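Local coordinates for Nrps/pks (Streptomyces albus, PDB 4OPE), which acts as a ketosynthase domain of the oxazolomycin synthase, probably joining an acyl chain held on its own active-site thiol to an extender unit on acyl carrier protein, at the interface of chains A and B. Residues are numbered along the deposited sequence; one frame, centred on the assembly and turned at random. Chains: chain A/B, Nrps/pks.

The interface of chains A and B. Residues chain A 174-175, 272, 279, 425-427; chain B 151, 153-154, 157.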
ATOM      1  N   THR A 174      -1.023   6.297  -0.853  1.00 30.10           N
ATOM      2  CA  THR A 174      -1.996   7.149  -1.558  1.00 30.99           C
ATOM      3  C   THR A 174      -1.669   8.673  -1.308  1.00 32.27           C
ATOM      4  O   THR A 174      -2.545   9.539  -1.384  1.00 34.83           O
ATOM      5  CB  THR A 174      -3.468   6.793  -1.174  1.00 30.46           C
ATOM      6  OG1 THR A 174      -3.763   7.119   0.206  1.00 28.99           O
ATOM      7  CG2 THR A 174      -3.752   5.303  -1.387  1.00 31.29           C
HETATM    8  N   MSE A 175      -0.418   8.982  -0.981  1.00 32.21           N
HETATM    9  CA  MSE A 175       0.034  10.343  -0.691  1.00 32.81           C
HETATM   10  C   MSE A 175      -0.549  10.863   0.607  1.00 33.34           C
HETATM   11  O   MSE A 175      -0.520  10.188   1.632  1.00 34.09           O
HETATM   12  CB  MSE A 175      -0.223  11.275  -1.886  1.00 34.63           C
HETATM   13  CG  MSE A 175       0.109  10.718  -3.254  1.00 35.94           C
HETATM   14 SE   MSE A 175       0.453  12.118  -4.619  0.78 42.47          SE
HETATM   15  CE  MSE A 175       0.699  10.965  -6.225  1.00 38.87           C
ATOM     16  N   HIS A 272     -11.573   8.166  -5.335  1.00 37.71           N
ATOM     17  CA  HIS A 272     -10.665   8.936  -6.171  1.00 37.50           C
ATOM     18  C   HIS A 272     -11.398   9.979  -6.967  1.00 36.57           C
ATOM     19  O   HIS A 272     -12.555   9.785  -7.334  1.00 35.76           O
ATOM     20  CB  HIS A 272      -9.903   8.027  -7.133  1.00 37.05           C
ATOM     21  CG  HIS A 272      -8.713   8.685  -7.752  1.00 37.71           C
ATOM     22  ND1 HIS A 272      -8.756   9.299  -8.979  1.00 38.03           N
ATOM     23  CD2 HIS A 272      -7.449   8.846  -7.301  1.00 38.56           C
ATOM     24  CE1 HIS A 272      -7.568   9.795  -9.270  1.00 38.79           C
ATOM     25  NE2 HIS A 272      -6.757   9.541  -8.263  1.00 38.43           N
ATOM     26  N   PHE A 279      -4.929  16.383 -13.701  1.00 52.82           N
ATOM     27  CA  PHE A 279      -4.309  15.429 -12.852  1.00 46.92           C
ATOM     28  C   PHE A 279      -3.897  16.145 -11.622  1.00 46.04           C
ATOM     29  O   PHE A 279      -3.269  17.158 -11.710  1.00 48.44           O
ATOM     30  CB  PHE A 279      -3.071  14.869 -13.512  1.00 47.57           C
ATOM     31  CG  PHE A 279      -2.347  13.848 -12.685  1.00 45.29           C
ATOM     32  CD1 PHE A 279      -3.009  12.721 -12.212  1.00 43.05           C
ATOM     33  CD2 PHE A 279      -0.996  14.003 -12.407  1.00 46.36           C
ATOM     34  CE1 PHE A 279      -2.347  11.761 -11.471  1.00 44.23           C
ATOM     35  CE2 PHE A 279      -0.315  13.045 -11.656  1.00 48.60           C
ATOM     36  CZ  PHE A 279      -0.994  11.910 -11.198  1.00 47.27           C
ATOM     37  N   GLY A 425      -2.603  13.468  -5.528  1.00 36.63           N
ATOM     38  CA  GLY A 425      -2.915  12.748  -6.776  1.00 33.70           C
ATOM     39  C   GLY A 425      -4.353  12.320  -6.952  1.00 31.47           C
ATOM     40  O   GLY A 425      -4.655  11.659  -7.925  1.00 32.11           O
ATOM     41  N   GLY A 426      -5.242  12.628  -6.015  1.00 30.39           N
ATOM     42  CA  GLY A 426      -6.657  12.237  -6.163  1.00 31.06           C
ATOM     43  C   GLY A 426      -7.232  11.202  -5.197  1.00 33.65           C
ATOM     44  O   GLY A 426      -8.449  11.007  -5.155  1.00 34.37           O
ATOM     45  N   SER A 427      -6.403  10.541  -4.383  1.00 34.78           N
ATOM     46  CA  SER A 427      -6.940   9.499  -3.502  1.00 34.67           C
ATOM     47  C   SER A 427      -7.427  10.135  -2.231  1.00 34.62           C
ATOM     48  O   SER A 427      -6.670  10.790  -1.524  1.00 31.77           O
ATOM     49  CB  SER A 427      -5.895   8.434  -3.205  1.00 36.24           C
ATOM     50  OG  SER A 427      -5.581   7.668  -4.383  1.00 37.87           O
TER
ATOM     51  N   SER B 151       7.085   7.933  -7.382  1.00 33.99           N
ATOM     52  CA  SER B 151       5.928   7.776  -6.525  1.00 34.86           C
ATOM     53  C   SER B 151       5.055   6.529  -6.865  1.00 35.33           C
ATOM     54  O   SER B 151       4.509   6.388  -7.950  1.00 38.25           O
ATOM     55  CB  SER B 151       5.100   9.034  -6.591  1.00 32.71           C
ATOM     56  OG  SER B 151       3.884   8.817  -5.977  1.00 34.75           O
ATOM     57  N   ALA B 153       2.141   5.803  -5.479  1.00 33.96           N
ATOM     58  CA  ALA B 153       0.768   6.264  -5.552  1.00 34.75           C
ATOM     59  C   ALA B 153       0.495   6.822  -6.948  1.00 35.55           C
ATOM     60  O   ALA B 153      -0.586   6.655  -7.485  1.00 38.30           O
ATOM     61  CB  ALA B 153       0.499   7.318  -4.479  1.00 35.02           C
ATOM     62  N   SER B 154       1.501   7.432  -7.550  1.00 35.33           N
ATOM     63  CA  SER B 154       1.361   8.003  -8.885  1.00 37.88           C
ATOM     64  C   SER B 154       0.986   6.990  -9.920  1.00 36.38           C
ATOM     65  O   SER B 154       0.279   7.274 -10.855  1.00 36.08           O
ATOM     66  CB  SER B 154       2.651   8.685  -9.324  1.00 38.31           C
ATOM     67  OG  SER B 154       2.302   9.672 -10.249  1.00 41.76           O
ATOM     68  N   ASN B 157      -2.731   6.584  -9.306  1.00 34.51           N
ATOM     69  CA  ASN B 157      -3.488   7.803  -9.406  1.00 34.43           C
ATOM     70  C   ASN B 157      -3.545   8.247 -10.850  1.00 37.37           C
ATOM     71  O   ASN B 157      -4.585   8.700 -11.333  1.00 37.14           O
ATOM     72  CB  ASN B 157      -2.866   8.907  -8.556  1.00 33.86           C
ATOM     73  CG  ASN B 157      -3.110   8.753  -7.082  1.00 35.77           C
ATOM     74  OD1 ASN B 157      -2.495   9.472  -6.263  1.00 36.94           O
ATOM     75  ND2 ASN B 157      -3.981   7.812  -6.701  1.00 38.48           N
TER
HETATM   76  O   HOH W   1      -3.298  10.548  -3.990  1.00 29.58           O
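Helix 152-163 of chain B lays B:Asn157 into the glycine-rich GAGGSN loop of chain A, beside A:Met175, which directly precedes the nucleophilic cysteine of the ketosynthase. With CG anti to its carbonyl carbon (chi1 -75°), B:Asn157 points its amide across the interface and uses both ends. ND2 donates to the hydroxyl OG of A:Ser427 at 2.8 Å, which lies somewhat out of the amide plane. OD1 meets a water at 2.6 Å, and that water also contacts the carbonyl O of A:Thr174 and backbone N of A:Ser427. An asparagine suits this spot because one short group offers a donor and an acceptor; a leucine in its place would probably leave the A:Ser427 hydroxyl and the bridging water without their mates.

The carbonyl O of A:Gly425 lies over one face of the B:Asn157 amide, 3.4 Å from its CG; a glycine lets the loop lie this near. A:Gly426, at a positive phi of 113°, makes a turn easy for a residue without a side chain. The imidazole of A:His272 crosses that amide at 41°, and its NE2 donates to A:Gly425 O at 3.0 Å, which is likely to hold it there; A:Ser427 OG lies at the imidazole edge, in its plane. CE1 of the A:Phe279 ring packs against the backbone carbonyl of B:Asn157, 3.8 Å from its C.

On the other flank, the extended chain of selenomethionine A:Met175 reaches tip to tip toward B:Asn157, its methyl CE 3.5 Å from OD1. The small B:Ala153 lets the same chain pass, with CB 3.6 Å from A:Met175 CG. B:Ser151 caps the helix, its OG accepting from the backbone N of B:Ser154.

The patch, repeated by two-fold symmetry in what is probably the usual ketosynthase dimer of thiolase fold, joins the first half of helix 152-163, with the residue before it, to the partner's nucleophile turn after strand 169-173 and the loop before strand 427-434.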